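Local coordinates for protein amide synthase (Vibrio cholerae, PDB 1L5A) that acts as a free-standing nonribosomal peptide synthetase condensation enzyme, probably forming an amide bond during assembly of the siderophore vibriobactin, at residues E83-A86 against W87-I90; A243-L246 against E247-P251. All coordinates share one frame; numbering follows the deposited sequence.

Contact 1 (E83-A86 against W87-I90); sequences EPLA and WRQI
Trp87 and Glu83 meet one helical turn apart, where a single carbonyl oxygen bonds to the backbone N and touches the ring edge. Glu83 O accepts the hydrogen bond of Trp87 N at 2.9 Å, almost straight (173° at the hydrogen). The same oxygen lies near the plane of the indole, off its edge, with Trp87 CD1 3.4 Å from Glu83 O. The ring reaches this place because CG is anti to the carbonyl carbon (chi1 -75°), which folds it back beside the backbone N. Ile90, three residues further on, sets CD1 4.1 Å above one indole face, displaced toward the rim.

A second cluster forms around Leu85, whose two methyls divide their neighbours: CD2 lies 3.9 Å from NH1 of Arg88, and CD1 equally far, 3.9 Å, from NE2 of Gln89. Both meetings set a methyl against a polar end group and are van der Waals in character. Along the backbone, Arg88 N is bonded to Pro84 O at 3.1 Å and Ile90 N to Ala86 O at 3.0 Å, the latter in the carbonyl plane.

Gln89, Ala86, Trp87 and Ile90 are placed by the neighbouring five-stranded sheet. Gln89 OE1 takes a hydrogen bond from Gln74 of strand 72-75, Ala86 rests on Tyr111, and Trp87 and Ile90 share Leu119 and Leu354. The helix thus lays its apolar side on the strands while Pro84 and Arg88 are exposed, as expected of the connecting helix in a beta-alpha-beta crossover, here joining the parallel neighbours 72-75 and 107-114.

Contact 2 (A243-L246 against E247-P251); sequences ALYL and ESAEP
The methyl of Ala249 sits over one face of the Tyr245 ring, one turn along the same helix, and the tyrosine can be traced outward from CB. From there, CG turns anti to the backbone N (chi1 160°), leaning the phenol along the helix toward its C-terminal end. The near half of the ring scarcely meets the alanine, with CD1 4.1 Å from Ala249 CB. Further out the approach tightens: CE1 is 3.5 Å from that methyl, CE2 3.7 Å and CZ, the nearest atom, 3.3 Å, so the carbon lies above the outer part of the ring. It forms a CH-pi contact, 3.7 Å from the centroid and 25° off the ring normal. At the tip, OH lies 3.5 Å from the same methyl and is hydrogen-bonded to ND1 of His393, which fixes the far end of the phenol.

Tyr245 also supplies the acceptor that draws the last turn together. Its carbonyl oxygen takes Ala249 N at 3.1 Å, in the carbonyl plane, as well as Ser248 N and, at 3.2 Å, Ser248 OG. Glu250 N still bonds to Leu246 O, although Glu250 itself has left helical torsions (phi -160°).

Several outside partners surround this helix end. Glu250 OE1 bonds to NE2 of His393, so both imidazole nitrogens are engaged, and Phe397 stacks on the Tyr245 ring while Phe400 meets it edge-to-face. Glu247 makes a salt bridge with Arg283. The end of helix 234-249 is joined to helix 387-409 through Tyr245, Leu246, Ala249 and Glu250, and Leu244 meets helix 291-307.

Overall arrangement
Contact 1 precedes contact 2 along the chain, and the two lie on opposite sides of its centre, 44 Å apart between centres and about 31 Å between nearest atoms. They share no helix or sheet. Helix 82-94, with contact 1, packs on the five-stranded sheet, formed mainly by the N-terminal half but closed at one edge by strand 348-356; helix 234-249, with contact 2, belongs to the C-terminal half, beside helices 291-307 and 387-409. Both are parts of a condensation domain, a fold of two lobes resembling chloramphenicol acetyltransferase. The pair shows two helices seated differently, one against strands and the other chiefly against helices.

Contact 1 (E83-A86 against W87-I90)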
ATOM      1  N   GLU A  83      28.045 -37.089  25.832  1.00 32.22           N
ATOM      2  CA  GLU A  83      28.091 -35.644  25.733  1.00 34.96           C
ATOM      3  C   GLU A  83      29.420 -35.147  25.167  1.00 39.41           C
ATOM      4  O   GLU A  83      29.450 -34.421  24.168  1.00 40.75           O
ATOM      5  CB  GLU A  83      27.822 -35.015  27.086  1.00 37.24           C
ATOM      6  CG  GLU A  83      26.403 -35.188  27.574  1.00 33.51           C
ATOM      7  CD  GLU A  83      25.959 -34.012  28.409  1.00 36.70           C
ATOM      8  OE1 GLU A  83      25.945 -32.885  27.865  1.00 51.59           O
ATOM      9  OE2 GLU A  83      25.620 -34.204  29.592  1.00 35.77           O
ATOM     10  N   PRO A  84      30.538 -35.523  25.796  1.00 40.20           N
ATOM     11  CA  PRO A  84      31.819 -35.063  25.263  1.00 40.91           C
ATOM     12  C   PRO A  84      31.992 -35.457  23.800  1.00 42.49           C
ATOM     13  O   PRO A  84      32.590 -34.724  23.004  1.00 43.31           O
ATOM     14  CB  PRO A  84      32.824 -35.747  26.185  1.00 38.23           C
ATOM     15  CG  PRO A  84      32.129 -35.649  27.500  1.00 38.31           C
ATOM     16  CD  PRO A  84      30.711 -36.080  27.147  1.00 43.70           C
ATOM     17  N   LEU A  85      31.459 -36.615  23.435  1.00 42.51           N
ATOM     18  CA  LEU A  85      31.595 -37.055  22.059  1.00 41.11           C
ATOM     19  C   LEU A  85      30.821 -36.098  21.142  1.00 42.73           C
ATOM     20  O   LEU A  85      31.322 -35.684  20.090  1.00 40.91           O
ATOM     21  CB  LEU A  85      31.068 -38.483  21.903  1.00 43.81           C
ATOM     22  CG  LEU A  85      31.868 -39.376  20.939  1.00 54.50           C
ATOM     23  CD1 LEU A  85      32.251 -38.588  19.660  1.00 41.59           C
ATOM     24  CD2 LEU A  85      33.131 -39.895  21.660  1.00 46.06           C
ATOM     25  N   ALA A  86      29.602 -35.742  21.548  1.00 31.28           N
ATOM     26  CA  ALA A  86      28.788 -34.841  20.753  1.00 33.98           C
ATOM     27  C   ALA A  86      29.467 -33.465  20.636  1.00 35.40           C
ATOM     28  O   ALA A  86      29.646 -32.950  19.523  1.00 31.83           O
ATOM     29  CB  ALA A  86      27.388 -34.714  21.368  1.00 28.25           C
ATOM     30  N   TRP A  87      29.880 -32.889  21.769  1.00 30.20           N
ATOM     31  CA  TRP A  87      30.536 -31.583  21.731  1.00 34.05           C
ATOM     32  C   TRP A  87      31.862 -31.494  20.978  1.00 33.98           C
ATOM     33  O   TRP A  87      32.233 -30.412  20.539  1.00 38.62           O
ATOM     34  CB  TRP A  87      30.690 -31.013  23.142  1.00 29.01           C
ATOM     35  CG  TRP A  87      29.376 -30.503  23.645  1.00 31.97           C
ATOM     36  CD1 TRP A  87      28.465 -31.185  24.398  1.00 37.79           C
ATOM     37  CD2 TRP A  87      28.777 -29.238  23.343  1.00 32.30           C
ATOM     38  NE1 TRP A  87      27.334 -30.426  24.584  1.00 36.26           N
ATOM     39  CE2 TRP A  87      27.496 -29.226  23.946  1.00 32.45           C
ATOM     40  CE3 TRP A  87      29.195 -28.112  22.618  1.00 28.69           C
ATOM     41  CZ2 TRP A  87      26.629 -28.135  23.849  1.00 27.24           C
ATOM     42  CZ3 TRP A  87      28.335 -27.033  22.523  1.00 35.87           C
ATOM     43  CH2 TRP A  87      27.061 -27.052  23.137  1.00 29.81           C
ATOM     44  N   ARG A  88      32.576 -32.601  20.809  1.00 30.71           N
ATOM     45  CA  ARG A  88      33.830 -32.529  20.064  1.00 40.66           C
ATOM     46  C   ARG A  88      33.474 -32.287  18.612  1.00 40.35           C
ATOM     47  O   ARG A  88      34.169 -31.565  17.901  1.00 45.50           O
ATOM     48  CB  ARG A  88      34.629 -33.839  20.120  1.00 42.10           C
ATOM     49  CG  ARG A  88      35.219 -34.199  21.450  1.00 53.71           C
ATOM     50  CD  ARG A  88      35.830 -35.591  21.391  1.00 52.01           C
ATOM     51  NE  ARG A  88      36.381 -35.983  22.685  1.00 57.51           N
ATOM     52  CZ  ARG A  88      36.740 -37.225  23.000  1.00 58.33           C
ATOM     53  NH1 ARG A  88      36.605 -38.202  22.111  1.00 64.81           N
ATOM     54  NH2 ARG A  88      37.226 -37.493  24.206  1.00 52.23           N
ATOM     55  N   GLN A  89      32.393 -32.914  18.166  1.00 38.93           N
ATOM     56  CA  GLN A  89      31.986 -32.778  16.778  1.00 37.48           C
ATOM     57  C   GLN A  89      31.340 -31.431  16.541  1.00 40.38           C
ATOM     58  O   GLN A  89      31.412 -30.889  15.439  1.00 38.54           O
ATOM     59  CB  GLN A  89      31.036 -33.912  16.385  1.00 40.72           C
ATOM     60  CG  GLN A  89      31.668 -35.302  16.477  1.00 29.41           C
ATOM     61  CD  GLN A  89      30.753 -36.371  15.968  1.00 34.77           C
ATOM     62  OE1 GLN A  89      30.649 -36.586  14.763  1.00 42.39           O
ATOM     63  NE2 GLN A  89      30.057 -37.040  16.880  1.00 37.06           N
ATOM     64  N   ILE A  90      30.708 -30.878  17.567  1.00 37.53           N
ATOM     65  CA  ILE A  90      30.103 -29.574  17.393  1.00 39.85           C
ATOM     66  C   ILE A  90      31.225 -28.544  17.247  1.00 40.46           C
ATOM     67  O   ILE A  90      31.172 -27.665  16.375  1.00 37.42           O
ATOM     68  CB  ILE A  90      29.181 -29.219  18.576  1.00 36.47           C
ATOM     69  CG1 ILE A  90      27.911 -30.074  18.493  1.00 37.32           C
ATOM     70  CG2 ILE A  90      28.839 -27.735  18.547  1.00 36.15           C
ATOM     71  CD1 ILE A  90      26.885 -29.820  19.575  1.00 27.36           C
TER

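Contact 2 (A243-L246 against E247-P251)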
ATOM      1  N   ALA A 243      18.380   5.195  24.822  1.00 40.13           N
ATOM      2  CA  ALA A 243      18.881   6.445  24.253  1.00 43.75           C
ATOM      3  C   ALA A 243      18.896   7.553  25.311  1.00 43.88           C
ATOM      4  O   ALA A 243      19.789   8.402  25.318  1.00 42.35           O
ATOM      5  CB  ALA A 243      18.035   6.865  23.074  1.00 31.31           C
ATOM      6  N   LEU A 244      17.898   7.554  26.188  1.00 45.40           N
ATOM      7  CA  LEU A 244      17.828   8.555  27.252  1.00 49.46           C
ATOM      8  C   LEU A 244      19.089   8.393  28.098  1.00 55.10           C
ATOM      9  O   LEU A 244      19.790   9.362  28.403  1.00 57.53           O
ATOM     10  CB  LEU A 244      16.593   8.321  28.134  1.00 38.68           C
ATOM     11  CG  LEU A 244      16.383   9.303  29.294  1.00 42.26           C
ATOM     12  CD1 LEU A 244      16.370  10.740  28.763  1.00 27.74           C
ATOM     13  CD2 LEU A 244      15.074   8.986  30.012  1.00 33.10           C
ATOM     14  N   TYR A 245      19.363   7.144  28.465  1.00 57.16           N
ATOM     15  CA  TYR A 245      20.521   6.771  29.270  1.00 52.61           C
ATOM     16  C   TYR A 245      21.834   7.257  28.672  1.00 47.25           C
ATOM     17  O   TYR A 245      22.701   7.758  29.381  1.00 50.88           O
ATOM     18  CB  TYR A 245      20.552   5.252  29.427  1.00 53.34           C
ATOM     19  CG  TYR A 245      21.898   4.712  29.807  1.00 60.64           C
ATOM     20  CD1 TYR A 245      22.413   4.895  31.089  1.00 60.76           C
ATOM     21  CD2 TYR A 245      22.679   4.037  28.871  1.00 61.41           C
ATOM     22  CE1 TYR A 245      23.683   4.417  31.428  1.00 61.79           C
ATOM     23  CE2 TYR A 245      23.944   3.558  29.198  1.00 64.09           C
ATOM     24  CZ  TYR A 245      24.440   3.750  30.475  1.00 59.44           C
ATOM     25  OH  TYR A 245      25.693   3.285  30.782  1.00 51.20           O
ATOM     26  N   LEU A 246      21.975   7.107  27.364  1.00 46.12           N
ATOM     27  CA  LEU A 246      23.177   7.523  26.669  1.00 47.55           C
ATOM     28  C   LEU A 246      23.307   9.031  26.650  1.00 48.68           C
ATOM     29  O   LEU A 246      24.332   9.565  26.229  1.00 54.39           O
ATOM     30  CB  LEU A 246      23.180   6.983  25.233  1.00 48.84           C
ATOM     31  CG  LEU A 246      23.192   5.454  25.045  1.00 47.89           C
ATOM     32  CD1 LEU A 246      23.026   5.121  23.563  1.00 45.03           C
ATOM     33  CD2 LEU A 246      24.492   4.858  25.590  1.00 40.28           C
ATOM     34  N   GLU A 247      22.275   9.727  27.105  1.00 50.11           N
ATOM     35  CA  GLU A 247      22.326  11.187  27.115  1.00 55.39           C
ATOM     36  C   GLU A 247      23.391  11.636  28.110  1.00 53.30           C
ATOM     37  O   GLU A 247      24.135  12.575  27.858  1.00 48.70           O
ATOM     38  CB  GLU A 247      20.967  11.781  27.501  1.00 54.59           C
ATOM     39  CG  GLU A 247      20.844  13.261  27.186  1.00 60.77           C
ATOM     40  CD  GLU A 247      20.753  13.541  25.695  1.00 64.26           C
ATOM     41  OE1 GLU A 247      21.488  12.898  24.912  1.00 72.27           O
ATOM     42  OE2 GLU A 247      19.954  14.419  25.305  1.00 65.94           O
ATOM     43  N   SER A 248      23.458  10.947  29.241  1.00 54.98           N
ATOM     44  CA  SER A 248      24.442  11.262  30.260  1.00 59.43           C
ATOM     45  C   SER A 248      25.672  10.387  30.083  1.00 60.22           C
ATOM     46  O   SER A 248      26.787  10.885  29.992  1.00 62.02           O
ATOM     47  CB  SER A 248      23.859  11.022  31.648  1.00 58.89           C
ATOM     48  OG  SER A 248      23.574   9.652  31.835  1.00 68.04           O
ATOM     49  N   ALA A 249      25.446   9.080  30.009  1.00 65.06           N
ATOM     50  CA  ALA A 249      26.510   8.090  29.874  1.00 67.91           C
ATOM     51  C   ALA A 249      27.483   8.263  28.703  1.00 68.93           C
ATOM     52  O   ALA A 249      28.643   7.863  28.801  1.00 71.22           O
ATOM     53  CB  ALA A 249      25.896   6.687  29.836  1.00 67.29           C
ATOM     54  N   GLU A 250      27.028   8.846  27.602  1.00 70.14           N
ATOM     55  CA  GLU A 250      27.900   9.028  26.441  1.00 70.32           C
ATOM     56  C   GLU A 250      27.309  10.132  25.564  1.00 70.15           C
ATOM     57  O   GLU A 250      27.032   9.939  24.388  1.00 68.24           O
ATOM     58  CB  GLU A 250      28.012   7.699  25.663  1.00 66.68           C
ATOM     59  CG  GLU A 250      29.253   7.564  24.766  1.00 61.10           C
ATOM     60  CD  GLU A 250      29.522   6.119  24.338  1.00 63.40           C
ATOM     61  OE1 GLU A 250      29.578   5.243  25.230  1.00 54.50           O
ATOM     62  OE2 GLU A 250      29.684   5.855  23.119  1.00 65.04           O
ATOM     63  N   PRO A 251      27.134  11.321  26.139  1.00 73.45           N
ATOM     64  CA  PRO A 251      26.571  12.480  25.439  1.00 74.90           C
ATOM     65  C   PRO A 251      27.170  12.788  24.066  1.00 74.97           C
ATOM     66  O   PRO A 251      26.464  13.263  23.174  1.00 75.87           O
ATOM     67  CB  PRO A 251      26.792  13.620  26.432  1.00 75.10           C
ATOM     68  CG  PRO A 251      28.074  13.214  27.105  1.00 79.61           C
ATOM     69  CD  PRO A 251      27.822  11.744  27.372  1.00 76.77           C
TER